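Local coordinates for uncharacterized protein (Sinorhizobium meliloti, PDB 4DNH) that is of unknown function but folds as a TIM barrel and probably belongs to the dihydrodipicolinate synthase family, at residues E169-I172 with R173-R177; M194-P197 with A198-G201; L216-L219 with E220-A224; K238-V241 with M242-Q245. All coordinates share one frame; numbering follows the deposited sequence.

Contact 1 (E169-I172 with R173-R177)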
ATOM      1  N   GLU A 169      19.137  -3.499 -20.555  1.00 81.75           N
ATOM      2  CA  GLU A 169      19.104  -2.416 -21.544  1.00 82.40           C
ATOM      3  C   GLU A 169      17.692  -2.019 -21.990  1.00 78.12           C
ATOM      4  O   GLU A 169      17.451  -0.868 -22.354  1.00 77.51           O
ATOM      5  CB  GLU A 169      20.007  -2.740 -22.748  1.00 89.36           C
ATOM      6  CG  GLU A 169      19.509  -3.831 -23.700  1.00 93.43           C
ATOM      7  CD  GLU A 169      19.607  -5.245 -23.143  1.00 94.99           C
ATOM      8  OE1 GLU A 169      20.513  -5.526 -22.325  1.00 94.40           O
ATOM      9  OE2 GLU A 169      18.772  -6.087 -23.537  1.00 96.60           O
ATOM     10  N   ASP A 170      16.765  -2.970 -21.947  1.00 75.76           N
ATOM     11  CA  ASP A 170      15.371  -2.699 -22.278  1.00 73.83           C
ATOM     12  C   ASP A 170      14.677  -1.866 -21.192  1.00 70.24           C
ATOM     13  O   ASP A 170      13.856  -0.993 -21.488  1.00 67.95           O
ATOM     14  CB  ASP A 170      14.624  -4.009 -22.541  1.00 73.15           C
ATOM     15  CG  ASP A 170      15.059  -4.680 -23.835  1.00 76.18           C
ATOM     16  OD1 ASP A 170      15.416  -3.968 -24.800  1.00 77.59           O
ATOM     17  OD2 ASP A 170      15.031  -5.924 -23.898  1.00 78.20           O
ATOM     18  N   TYR A 171      15.023  -2.118 -19.937  1.00 68.08           N
ATOM     19  CA  TYR A 171      14.514  -1.293 -18.852  1.00 65.81           C
ATOM     20  C   TYR A 171      15.036   0.126 -18.968  1.00 66.72           C
ATOM     21  O   TYR A 171      14.310   1.078 -18.702  1.00 66.76           O
ATOM     22  CB  TYR A 171      14.915  -1.868 -17.504  1.00 64.82           C
ATOM     23  CG  TYR A 171      14.222  -3.155 -17.183  1.00 63.20           C
ATOM     24  CD1 TYR A 171      14.753  -4.381 -17.595  1.00 63.92           C
ATOM     25  CD2 TYR A 171      13.025  -3.150 -16.479  1.00 60.03           C
ATOM     26  CE1 TYR A 171      14.109  -5.565 -17.303  1.00 62.18           C
ATOM     27  CE2 TYR A 171      12.374  -4.323 -16.182  1.00 59.55           C
ATOM     28  CZ  TYR A 171      12.921  -5.525 -16.592  1.00 60.55           C
ATOM     29  OH  TYR A 171      12.258  -6.681 -16.276  1.00 59.82           O
ATOM     30  N   ILE A 172      16.301   0.262 -19.354  1.00 67.91           N
ATOM     31  CA  ILE A 172      16.913   1.576 -19.502  1.00 68.40           C
ATOM     32  C   ILE A 172      16.173   2.373 -20.579  1.00 68.48           C
ATOM     33  O   ILE A 172      15.809   3.517 -20.341  1.00 67.20           O
ATOM     34  CB  ILE A 172      18.441   1.481 -19.764  1.00 69.15           C
ATOM     35  CG1 ILE A 172      19.165   1.053 -18.484  1.00 69.36           C
ATOM     36  CG2 ILE A 172      19.005   2.815 -20.234  1.00 68.90           C
ATOM     37  CD1 ILE A 172      20.406   0.210 -18.706  1.00 72.60           C
ATOM     38  N   ARG A 173      15.925   1.749 -21.733  1.00 71.07           N
ATOM     39  CA  ARG A 173      15.254   2.406 -22.865  1.00 74.22           C
ATOM     40  C   ARG A 173      13.807   2.793 -22.564  1.00 73.11           C
ATOM     41  O   ARG A 173      13.376   3.900 -22.899  1.00 74.70           O
ATOM     42  CB  ARG A 173      15.304   1.531 -24.118  1.00 81.04           C
ATOM     43  CG  ARG A 173      16.608   1.635 -24.896  1.00 94.49           C
ATOM     44  CD  ARG A 173      16.803   0.421 -25.791  1.00104.85           C
ATOM     45  NE  ARG A 173      18.198  -0.028 -25.816  1.00112.86           N
ATOM     46  CZ  ARG A 173      18.598  -1.253 -26.160  1.00117.84           C
ATOM     47  NH1 ARG A 173      19.890  -1.557 -26.147  1.00121.25           N
ATOM     48  NH2 ARG A 173      17.716  -2.180 -26.514  1.00117.56           N
ATOM     49  N   VAL A 174      13.068   1.876 -21.939  1.00 70.13           N
ATOM     50  CA  VAL A 174      11.666   2.104 -21.605  1.00 65.75           C
ATOM     51  C   VAL A 174      11.541   3.257 -20.616  1.00 64.99           C
ATOM     52  O   VAL A 174      10.863   4.243 -20.901  1.00 65.21           O
ATOM     53  CB  VAL A 174      10.977   0.814 -21.102  1.00 61.93           C
ATOM     54  CG1 VAL A 174       9.673   1.121 -20.382  1.00 59.53           C
ATOM     55  CG2 VAL A 174      10.717  -0.125 -22.272  1.00 61.60           C
ATOM     56  N   TYR A 175      12.224   3.155 -19.481  1.00 64.90           N
ATOM     57  CA  TYR A 175      12.219   4.236 -18.492  1.00 65.64           C
ATOM     58  C   TYR A 175      12.877   5.537 -19.001  1.00 67.91           C
ATOM     59  O   TYR A 175      12.640   6.616 -18.460  1.00 67.07           O
ATOM     60  CB  TYR A 175      12.838   3.761 -17.176  1.00 63.44           C
ATOM     61  CG  TYR A 175      11.921   2.839 -16.401  1.00 60.17           C
ATOM     62  CD1 TYR A 175      11.819   1.493 -16.728  1.00 60.60           C
ATOM     63  CD2 TYR A 175      11.150   3.318 -15.342  1.00 56.14           C
ATOM     64  CE1 TYR A 175      10.983   0.647 -16.021  1.00 59.29           C
ATOM     65  CE2 TYR A 175      10.311   2.481 -14.631  1.00 53.87           C
ATOM     66  CZ  TYR A 175      10.228   1.147 -14.972  1.00 56.93           C
ATOM     67  OH  TYR A 175       9.393   0.295 -14.270  1.00 56.37           O
ATOM     68  N   ASP A 176      13.688   5.432 -20.049  1.00 69.89           N
ATOM     69  CA  ASP A 176      14.261   6.615 -20.682  1.00 70.91           C
ATOM     70  C   ASP A 176      13.177   7.391 -21.448  1.00 69.98           C
ATOM     71  O   ASP A 176      13.070   8.612 -21.298  1.00 70.83           O
ATOM     72  CB  ASP A 176      15.467   6.245 -21.567  1.00 72.48           C
ATOM     73  CG  ASP A 176      15.977   7.416 -22.408  1.00 78.09           C
ATOM     74  OD1 ASP A 176      16.197   8.532 -21.871  1.00 78.16           O
ATOM     75  OD2 ASP A 176      16.174   7.208 -23.626  1.00 81.92           O
ATOM     76  N   ARG A 177      12.364   6.695 -22.243  1.00 68.11           N
ATOM     77  CA  ARG A 177      11.302   7.376 -22.968  1.00 69.59           C
ATOM     78  C   ARG A 177      10.196   7.836 -22.023  1.00 66.34           C
ATOM     79  O   ARG A 177       9.815   9.005 -22.029  1.00 66.77           O
ATOM     80  CB  ARG A 177      10.741   6.539 -24.126  1.00 73.64           C
ATOM     81  CG  ARG A 177       9.967   7.390 -25.141  1.00 79.44           C
ATOM     82  CD  ARG A 177      10.069   6.861 -26.565  1.00 85.16           C
ATOM     83  NE  ARG A 177      11.445   6.884 -27.063  1.00 91.86           N
ATOM     84  CZ  ARG A 177      11.872   6.252 -28.158  1.00 98.95           C
ATOM     85  NH1 ARG A 177      11.031   5.530 -28.892  1.00 99.03           N
ATOM     86  NH2 ARG A 177      13.150   6.340 -28.522  1.00101.86           N
TER
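Asp170 and Arg173 form a salt bridge one helical turn apart, with OD1 of Asp170 3.4 Å from NH2 of Arg173. The bridge is long and not coplanar: carboxylate and guanidinium stand 75° apart, and OD1 comes up obliquely to the arginine. The other carboxylate oxygen, OD2, accepts a hydrogen bond from the backbone N of Lys166, so Asp170 ties the start of the helix to the residues before it as well as to Arg173. Along the backbone, Arg173 N bonds to Glu169 O, Val174 N to Asp170 O at 3.0 Å and Tyr175 N to Tyr171 O, also at 3.0 Å; the next bond, from Asp176 N to Ile172 O, is weak.

These are the i to i+4 bonds of helix 168-181, one of the helices outside the eight-stranded parallel barrel. Glu169 meets Arg173 through its aliphatic part: with CG between the backbone N and the carbonyl carbon (chi1 72°), its CG lies over one guanidinium face, 3.4 Å from NH1 of Arg173. On the buried side Tyr171 and Tyr175 sit a turn apart, and CE1 of Tyr175 reaches the edge of the Tyr171 ring, 4.3 Å from CD2 of Tyr171. Both rings also meet other aromatic side chains, Tyr171 edge-to-face with Tyr202 and Tyr175 against Trp203, while Tyr175 OH is hydrogen-bonded to Tyr202 OH. Val174 packs on Ile132 and Tyr139 of helix 132-148.

Contact 2 (M194-P197 with A198-G201)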
HETATM    1  N   MSE A 194       7.041 -11.337  -4.236  1.00 54.40           N
HETATM    2  CA  MSE A 194       6.136 -11.893  -3.225  1.00 57.37           C
HETATM    3  C   MSE A 194       4.803 -11.194  -3.311  1.00 53.68           C
HETATM    4  O   MSE A 194       3.767 -11.766  -2.950  1.00 57.88           O
HETATM    5  CB  MSE A 194       6.738 -11.797  -1.833  1.00 61.84           C
HETATM    6  CG  MSE A 194       8.191 -11.390  -1.990  1.00 75.11           C
HETATM    7 SE   MSE A 194       8.310  -9.431  -1.806  1.00 81.03          SE
HETATM    8  CE  MSE A 194       9.183  -9.771  -0.075  1.00 83.81           C
ATOM      9  N   PHE A 195       4.826  -9.958  -3.801  1.00 47.12           N
ATOM     10  CA  PHE A 195       3.613  -9.209  -4.071  1.00 46.04           C
ATOM     11  C   PHE A 195       3.054  -9.521  -5.469  1.00 48.35           C
ATOM     12  O   PHE A 195       1.822  -9.641  -5.650  1.00 47.45           O
ATOM     13  CB  PHE A 195       3.844  -7.705  -3.880  1.00 43.42           C
ATOM     14  CG  PHE A 195       4.166  -7.313  -2.460  1.00 41.32           C
ATOM     15  CD1 PHE A 195       3.168  -7.270  -1.491  1.00 40.22           C
ATOM     16  CD2 PHE A 195       5.467  -6.987  -2.092  1.00 40.53           C
ATOM     17  CE1 PHE A 195       3.460  -6.914  -0.181  1.00 40.07           C
ATOM     18  CE2 PHE A 195       5.766  -6.621  -0.788  1.00 40.87           C
ATOM     19  CZ  PHE A 195       4.760  -6.584   0.170  1.00 41.40           C
ATOM     20  N   ASP A 196       3.953  -9.668  -6.443  1.00 47.40           N
ATOM     21  CA  ASP A 196       3.556 -10.004  -7.802  1.00 49.87           C
ATOM     22  C   ASP A 196       4.565 -10.962  -8.415  1.00 53.11           C
ATOM     23  O   ASP A 196       5.661 -10.547  -8.819  1.00 54.69           O
ATOM     24  CB  ASP A 196       3.407  -8.743  -8.667  1.00 52.50           C
ATOM     25  CG  ASP A 196       2.435  -8.935  -9.834  1.00 57.39           C
ATOM     26  OD1 ASP A 196       2.338 -10.059 -10.390  1.00 61.79           O
ATOM     27  OD2 ASP A 196       1.761  -7.949 -10.198  1.00 56.13           O
ATOM     28  N   PRO A 197       4.209 -12.258  -8.476  1.00 53.54           N
ATOM     29  CA  PRO A 197       5.137 -13.253  -9.034  1.00 52.18           C
ATOM     30  C   PRO A 197       5.504 -12.952 -10.494  1.00 49.99           C
ATOM     31  O   PRO A 197       6.614 -13.244 -10.911  1.00 50.04           O
ATOM     32  CB  PRO A 197       4.362 -14.578  -8.911  1.00 50.90           C
ATOM     33  CG  PRO A 197       3.350 -14.326  -7.836  1.00 51.11           C
ATOM     34  CD  PRO A 197       2.968 -12.876  -7.972  1.00 50.35           C
ATOM     35  N   ALA A 198       4.599 -12.330 -11.247  1.00 49.56           N
ATOM     36  CA  ALA A 198       4.886 -11.979 -12.647  1.00 51.11           C
ATOM     37  C   ALA A 198       5.884 -10.809 -12.827  1.00 51.12           C
ATOM     38  O   ALA A 198       6.219 -10.437 -13.961  1.00 52.03           O
ATOM     39  CB  ALA A 198       3.593 -11.742 -13.428  1.00 49.62           C
ATOM     40  N   LEU A 199       6.365 -10.245 -11.721  1.00 50.09           N
ATOM     41  CA  LEU A 199       7.396  -9.206 -11.773  1.00 53.28           C
ATOM     42  C   LEU A 199       8.787  -9.753 -11.457  1.00 59.69           C
ATOM     43  O   LEU A 199       9.659  -9.046 -10.958  1.00 60.25           O
ATOM     44  CB  LEU A 199       7.037  -8.044 -10.854  1.00 50.91           C
ATOM     45  CG  LEU A 199       5.828  -7.264 -11.340  1.00 51.73           C
ATOM     46  CD1 LEU A 199       5.598  -6.067 -10.438  1.00 51.93           C
ATOM     47  CD2 LEU A 199       6.012  -6.840 -12.792  1.00 52.68           C
ATOM     48  N   GLU A 200       8.966 -11.027 -11.789  1.00 67.00           N
ATOM     49  CA  GLU A 200      10.168 -11.798 -11.523  1.00 71.10           C
ATOM     50  C   GLU A 200      11.404 -11.286 -12.285  1.00 70.10           C
ATOM     51  O   GLU A 200      11.407 -11.206 -13.523  1.00 68.26           O
ATOM     52  CB  GLU A 200       9.894 -13.281 -11.846  1.00 80.44           C
ATOM     53  CG  GLU A 200       9.275 -13.550 -13.219  1.00 98.01           C
ATOM     54  CD  GLU A 200       8.838 -14.997 -13.431  1.00118.74           C
ATOM     55  OE1 GLU A 200       9.423 -15.917 -12.812  1.00125.93           O
ATOM     56  OE2 GLU A 200       7.902 -15.219 -14.235  1.00122.77           O
ATOM     57  N   GLY A 201      12.448 -10.944 -11.530  1.00 67.66           N
ATOM     58  CA  GLY A 201      13.700 -10.437 -12.094  1.00 65.29           C
ATOM     59  C   GLY A 201      13.591  -9.065 -12.741  1.00 61.49           C
ATOM     60  O   GLY A 201      14.205  -8.821 -13.780  1.00 62.13           O
TER
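The carbonyl oxygen of Asp196 takes the strongest bond of this turn, from Leu199 N at 3.0 Å. The N-H points well at the oxygen (160°), yet the donor stands above the carbonyl plane, 53° out of it. Two weak bonds flank it. From its side chain, Asp196 offers OD1 to the backbone N of Ala198, 3.3 Å away, and Glu200 N approaches Pro197 O at the same distance of 3.3 Å with a strongly bent N-H.

The torsion of Asp196 (chi1 -154°) carries its carboxylate away from its own backbone N and over the start of the turn, where OD1 also comes 3.7 Å from CB of Ala198. The second oxygen, OD2, makes a salt bridge to Arg159 NE, so the two oxygens serve different partners: weakly a backbone amide within the turn and, by a salt bridge, a cation on helix 159-164. The latter would probably do most to limit rotation of the group.

Leu199 crosses the side chain of Asp196 obliquely. Its CD1 lies 3.9 Å from CB of Asp196, and the leucine also packs on Ala157 and Arg159. Glu200 is more exposed; its CB and CG pass the carbonyl oxygen of Pro197, with CB 3.4 Å from that atom.

The bond from Leu199 N back to Asp196 O closes a type I beta turn with Pro197 and Ala198 at its corners, the weak OD1 bond of Asp196 adding an Asx turn, in the long loop that leads from barrel strand 186-191 to helix 208-221.

Contact 3 (L216-L219 with E220-A224)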
ATOM      1  N   LEU A 216      19.253   2.198  -9.883  1.00 66.45           N
ATOM      2  CA  LEU A 216      19.997   3.390  -9.515  1.00 68.81           C
ATOM      3  C   LEU A 216      20.413   4.208 -10.739  1.00 71.17           C
ATOM      4  O   LEU A 216      20.289   5.433 -10.735  1.00 71.52           O
ATOM      5  CB  LEU A 216      21.223   3.030  -8.659  1.00 70.95           C
ATOM      6  CG  LEU A 216      20.957   2.681  -7.187  1.00 71.77           C
ATOM      7  CD1 LEU A 216      22.232   2.269  -6.471  1.00 72.46           C
ATOM      8  CD2 LEU A 216      20.283   3.839  -6.449  1.00 73.10           C
ATOM      9  N   ASP A 217      20.882   3.523 -11.782  1.00 72.18           N
ATOM     10  CA  ASP A 217      21.317   4.172 -13.025  1.00 74.66           C
ATOM     11  C   ASP A 217      20.202   5.004 -13.686  1.00 76.10           C
ATOM     12  O   ASP A 217      20.448   6.113 -14.165  1.00 78.17           O
ATOM     13  CB  ASP A 217      21.895   3.138 -14.010  1.00 75.39           C
ATOM     14  CG  ASP A 217      23.329   2.719 -13.664  1.00 79.87           C
ATOM     15  OD1 ASP A 217      23.980   3.354 -12.799  1.00 82.47           O
ATOM     16  OD2 ASP A 217      23.825   1.750 -14.276  1.00 81.05           O
ATOM     17  N   VAL A 218      18.981   4.469 -13.695  1.00 74.10           N
ATOM     18  CA  VAL A 218      17.811   5.179 -14.218  1.00 73.04           C
ATOM     19  C   VAL A 218      17.539   6.472 -13.439  1.00 75.86           C
ATOM     20  O   VAL A 218      17.369   7.533 -14.044  1.00 79.47           O
ATOM     21  CB  VAL A 218      16.547   4.289 -14.196  1.00 68.93           C
ATOM     22  CG1 VAL A 218      15.340   5.077 -14.668  1.00 67.93           C
ATOM     23  CG2 VAL A 218      16.739   3.044 -15.055  1.00 67.21           C
ATOM     24  N   LEU A 219      17.516   6.373 -12.106  1.00 74.64           N
ATOM     25  CA  LEU A 219      17.283   7.522 -11.217  1.00 72.09           C
ATOM     26  C   LEU A 219      18.347   8.609 -11.357  1.00 77.28           C
ATOM     27  O   LEU A 219      18.025   9.797 -11.281  1.00 75.04           O
ATOM     28  CB  LEU A 219      17.217   7.090  -9.751  1.00 69.84           C
ATOM     29  CG  LEU A 219      16.507   5.798  -9.350  1.00 70.03           C
ATOM     30  CD1 LEU A 219      16.772   5.491  -7.885  1.00 70.89           C
ATOM     31  CD2 LEU A 219      15.013   5.872  -9.617  1.00 70.17           C
ATOM     32  N   GLU A 220      19.611   8.210 -11.535  1.00 81.59           N
ATOM     33  CA  GLU A 220      20.673   9.175 -11.839  1.00 86.79           C
ATOM     34  C   GLU A 220      20.354   9.889 -13.156  1.00 82.48           C
ATOM     35  O   GLU A 220      20.335  11.121 -13.210  1.00 80.36           O
ATOM     36  CB  GLU A 220      22.050   8.503 -11.897  1.00 98.66           C
ATOM     37  CG  GLU A 220      22.761   8.396 -10.551  1.00111.12           C
ATOM     38  CD  GLU A 220      24.013   7.520 -10.591  1.00125.46           C
ATOM     39  OE1 GLU A 220      24.633   7.383 -11.671  1.00131.26           O
ATOM     40  OE2 GLU A 220      24.388   6.966  -9.532  1.00125.81           O
ATOM     41  N   ALA A 221      20.054   9.101 -14.190  1.00 80.77           N
ATOM     42  CA  ALA A 221      19.771   9.616 -15.532  1.00 78.50           C
ATOM     43  C   ALA A 221      18.591  10.586 -15.591  1.00 75.35           C
ATOM     44  O   ALA A 221      18.608  11.522 -16.385  1.00 74.45           O
ATOM     45  CB  ALA A 221      19.557   8.468 -16.516  1.00 77.20           C
ATOM     46  N   HIS A 222      17.568  10.365 -14.767  1.00 73.02           N
ATOM     47  CA  HIS A 222      16.384  11.232 -14.796  1.00 72.13           C
ATOM     48  C   HIS A 222      15.999  11.775 -13.439  1.00 69.32           C
ATOM     49  O   HIS A 222      14.815  11.845 -13.106  1.00 66.48           O
ATOM     50  CB  HIS A 222      15.202  10.513 -15.454  1.00 73.55           C
ATOM     51  CG  HIS A 222      15.509   9.934 -16.820  1.00 78.25           C
ATOM     52  ND1 HIS A 222      15.510  10.681 -17.944  1.00 81.08           N
ATOM     53  CD2 HIS A 222      15.817   8.627 -17.216  1.00 81.40           C
ATOM     54  CE1 HIS A 222      15.812   9.901 -19.002  1.00 82.84           C
ATOM     55  NE2 HIS A 222      15.999   8.643 -18.554  1.00 83.89           N
ATOM     56  N   ALA A 223      16.995  12.193 -12.659  1.00 71.41           N
ATOM     57  CA  ALA A 223      16.792  12.644 -11.269  1.00 71.52           C
ATOM     58  C   ALA A 223      15.725  13.740 -11.070  1.00 72.20           C
ATOM     59  O   ALA A 223      14.887  13.641 -10.148  1.00 69.62           O
ATOM     60  CB  ALA A 223      18.116  13.066 -10.651  1.00 71.31           C
ATOM     61  N   ALA A 224      15.757  14.764 -11.930  1.00 71.85           N
ATOM     62  CA  ALA A 224      14.779  15.866 -11.888  1.00 71.87           C
ATOM     63  C   ALA A 224      13.342  15.379 -12.126  1.00 72.11           C
ATOM     64  O   ALA A 224      12.393  15.932 -11.575  1.00 74.25           O
ATOM     65  CB  ALA A 224      15.148  16.957 -12.887  1.00 71.91           C
TER
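Glu220 N meets Leu216 O at 3.0 Å, and the same step is repeated by Ala221 N on Asp217 O at 3.0 Å and by His222 N on Val218 O at 2.9 Å. The first two bonds are nearly straight at hydrogen, whereas the third is bent to 141°. That change falls where His222 becomes the first residue to leave helical backbone angles. The methyl carbon of Ala221 packs against the carbonyls of the preceding turn, with CB 3.4 Å from Val218 O.

The segment is the C-terminal end of helix 208-221, which joins parallel strands 186-191 and 226-232 in a beta-alpha-beta crossover of the TIM barrel. On its outer side the acidic groups of Asp217 and Glu220 come near each other, Asp217 OD1 lying 4.2 Å from Glu220 OE1. Two like charges at this spacing would probably repel, although both residues are exposed and solvent could screen them.

Val218 O lies oblique to the His222 ring, 3.7 Å from CD2 of His222. CG of His222 lies anti to its own carbonyl carbon (chi1 -53°), and the ring reaches Asp176 and Leu179 of helix 168-181. Val218 turns to that same helix, touching Tyr175 and Leu179. Leu219 faces the barrel instead, packing on Val226 and Ile229 of strand 226-232, while Leu216 rests on Gln245 and Leu246.

Contact 4 (K238-V241 with M242-Q245); sequences KEIV and MRRQ
Glu239 O accepts from two consecutive backbone amides. Arg243 N gives it a good bond, 2.8 Å long and 162° at hydrogen, while Met242 N (a selenomethionine) reaches it at 3.0 Å with a weak, bent bond. The same Met242 N is also weakly bonded to Lys238 O, at 3.2 Å, so its hydrogen is shared between two carbonyls in this weakly bonded part of helix 236-243.

The side-chain polar groups find their mates outside these residues. Lys238 NZ bonds Ser235 OG, and Glu239 OE1 bonds Thr254 OG1. Ser272 OG meets both Glu239 OE2 and Arg243 NH1; the latter also bonds Leu263 O. NH2 of Arg243 and NH2 of Arg244 each form a salt bridge to OD2 of Asp267.

Ile240 lies against both arginines. Its CG1 is over one face of the Arg243 guanidinium, 3.7 Å from NH2 of Arg243, and its CG2 over one face of the Arg244 guanidinium, 3.5 Å from NE of Arg244. Arg243 runs alongside the isoleucine because its CG sits between the backbone N and the carbonyl carbon (chi1 69°), with the chain extended as far as NE. With an alanine at Arg243, Asp267 would probably lose one of the two arginines that meet it here and Leu263 O the N-H it accepts, while CG1 of Ile240 would be left without its flat neighbour.

Two guanidinium groups meeting one carboxylate oxygen suggest that Asp267 probably balances part of the positive charge gathered here, linking this part of the chain to the loop that carries Asp267.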
ATOM      1  N   LYS A 238      18.511  -4.145   2.060  1.00 58.58           N
ATOM      2  CA  LYS A 238      18.578  -3.694   0.680  1.00 60.00           C
ATOM      3  C   LYS A 238      18.131  -2.240   0.532  1.00 60.00           C
ATOM      4  O   LYS A 238      18.673  -1.511  -0.307  1.00 62.45           O
ATOM      5  CB  LYS A 238      17.821  -4.636  -0.256  1.00 61.39           C
ATOM      6  CG  LYS A 238      18.652  -5.837  -0.703  1.00 63.18           C
ATOM      7  CD  LYS A 238      17.814  -6.906  -1.391  1.00 62.66           C
ATOM      8  CE  LYS A 238      18.549  -8.234  -1.454  1.00 64.52           C
ATOM      9  NZ  LYS A 238      18.669  -8.874  -0.113  1.00 65.07           N
ATOM     10  N   GLU A 239      17.185  -1.819   1.375  1.00 55.47           N
ATOM     11  CA  GLU A 239      16.704  -0.444   1.396  1.00 54.84           C
ATOM     12  C   GLU A 239      17.767   0.531   1.943  1.00 56.06           C
ATOM     13  O   GLU A 239      18.011   1.599   1.360  1.00 57.09           O
ATOM     14  CB  GLU A 239      15.397  -0.334   2.202  1.00 52.78           C
ATOM     15  CG  GLU A 239      14.708   1.009   2.059  1.00 53.69           C
ATOM     16  CD  GLU A 239      13.375   1.129   2.796  1.00 56.51           C
ATOM     17  OE1 GLU A 239      12.645   0.119   2.925  1.00 60.89           O
ATOM     18  OE2 GLU A 239      13.041   2.255   3.232  1.00 54.78           O
ATOM     19  N   ILE A 240      18.383   0.157   3.062  1.00 54.87           N
ATOM     20  CA  ILE A 240      19.373   0.992   3.728  1.00 56.52           C
ATOM     21  C   ILE A 240      20.542   1.234   2.788  1.00 58.23           C
ATOM     22  O   ILE A 240      20.999   2.373   2.645  1.00 58.74           O
ATOM     23  CB  ILE A 240      19.826   0.385   5.077  1.00 58.26           C
ATOM     24  CG1 ILE A 240      18.658   0.454   6.085  1.00 55.98           C
ATOM     25  CG2 ILE A 240      21.059   1.100   5.609  1.00 59.57           C
ATOM     26  CD1 ILE A 240      18.884  -0.250   7.407  1.00 54.82           C
ATOM     27  N   VAL A 241      20.982   0.172   2.113  1.00 58.49           N
ATOM     28  CA  VAL A 241      22.076   0.276   1.145  1.00 61.46           C
ATOM     29  C   VAL A 241      21.694   1.156  -0.042  1.00 64.24           C
ATOM     30  O   VAL A 241      22.548   1.818  -0.631  1.00 69.52           O
ATOM     31  CB  VAL A 241      22.590  -1.114   0.678  1.00 61.47           C
ATOM     32  CG1 VAL A 241      23.558  -0.995  -0.497  1.00 61.98           C
ATOM     33  CG2 VAL A 241      23.258  -1.855   1.834  1.00 61.08           C
HETATM   34  N   MSE A 242      20.412   1.200  -0.370  1.00 64.83           N
HETATM   35  CA  MSE A 242      19.988   1.931  -1.553  1.00 67.32           C
HETATM   36  C   MSE A 242      19.743   3.379  -1.278  1.00 65.49           C
HETATM   37  O   MSE A 242      20.090   4.232  -2.096  1.00 66.81           O
HETATM   38  CB  MSE A 242      18.755   1.298  -2.157  1.00 71.00           C
HETATM   39  CG  MSE A 242      18.750   1.666  -3.629  1.00 80.32           C
HETATM   40 SE   MSE A 242      17.030   1.065  -4.339  1.00 93.72          SE
HETATM   41  CE  MSE A 242      17.455   1.334  -6.244  1.00 93.11           C
ATOM     42  N   ARG A 243      19.161   3.678  -0.121  1.00 62.77           N
ATOM     43  CA  ARG A 243      18.861   5.064   0.237  1.00 60.46           C
ATOM     44  C   ARG A 243      20.108   5.939   0.464  1.00 65.78           C
ATOM     45  O   ARG A 243      20.011   7.167   0.495  1.00 69.65           O
ATOM     46  CB  ARG A 243      17.911   5.123   1.434  1.00 54.85           C
ATOM     47  CG  ARG A 243      18.502   4.662   2.750  1.00 51.99           C
ATOM     48  CD  ARG A 243      17.497   4.866   3.863  1.00 49.10           C
ATOM     49  NE  ARG A 243      18.051   4.431   5.135  1.00 50.19           N
ATOM     50  CZ  ARG A 243      17.354   4.249   6.256  1.00 49.72           C
ATOM     51  NH1 ARG A 243      16.045   4.463   6.290  1.00 46.13           N
ATOM     52  NH2 ARG A 243      17.980   3.837   7.354  1.00 51.94           N
ATOM     53  N   ARG A 244      21.265   5.297   0.608  1.00 69.04           N
ATOM     54  CA  ARG A 244      22.551   5.989   0.797  1.00 71.33           C
ATOM     55  C   ARG A 244      23.222   6.343  -0.535  1.00 74.72           C
ATOM     56  O   ARG A 244      24.050   7.258  -0.597  1.00 77.11           O
ATOM     57  CB  ARG A 244      23.488   5.157   1.683  1.00 67.99           C
ATOM     58  CG  ARG A 244      23.009   5.036   3.129  1.00 66.30           C
ATOM     59  CD  ARG A 244      23.721   3.921   3.904  1.00 66.73           C
ATOM     60  NE  ARG A 244      23.252   3.860   5.292  1.00 64.45           N
ATOM     61  CZ  ARG A 244      23.851   3.203   6.281  1.00 63.63           C
ATOM     62  NH1 ARG A 244      24.978   2.532   6.076  1.00 66.25           N
ATOM     63  NH2 ARG A 244      23.322   3.232   7.495  1.00 61.79           N
ATOM     64  N   GLN A 245      22.839   5.626  -1.592  1.00 74.39           N
ATOM     65  CA  GLN A 245      23.374   5.834  -2.937  1.00 75.45           C
ATOM     66  C   GLN A 245      22.455   6.687  -3.809  1.00 73.89           C
ATOM     67  O   GLN A 245      22.774   6.956  -4.965  1.00 74.77           O
ATOM     68  CB  GLN A 245      23.615   4.493  -3.634  1.00 75.90           C
ATOM     69  CG  GLN A 245      24.491   3.524  -2.868  1.00 79.09           C
ATOM     70  CD  GLN A 245      25.017   2.409  -3.747  1.00 83.90           C
ATOM     71  OE1 GLN A 245      24.684   1.239  -3.553  1.00 87.96           O
ATOM     72  NE2 GLN A 245      25.833   2.769  -4.734  1.00 83.24           N
TER

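How the contacts relate
Contacts 1, 3 and 4 form a chain of touching elements on the outside of the barrel, with contact 3 in the middle. Its centre is about 11 Å from that of contact 1, where CG1 of Val218 lies 3.8 Å from CB of Tyr175, and about 15 Å from that of contact 4, where CD2 of Leu216 lies 3.8 Å from CE of Met242. Contacts 1 and 4 do not touch; their nearest atoms are about 11 Å apart. Contact 2, in the loop after strand 186-191, reaches contact 1 alone, through Tyr171 OH and Gly201 O at 3.8 Å, and its nearest atoms are about 9 Å from contact 4.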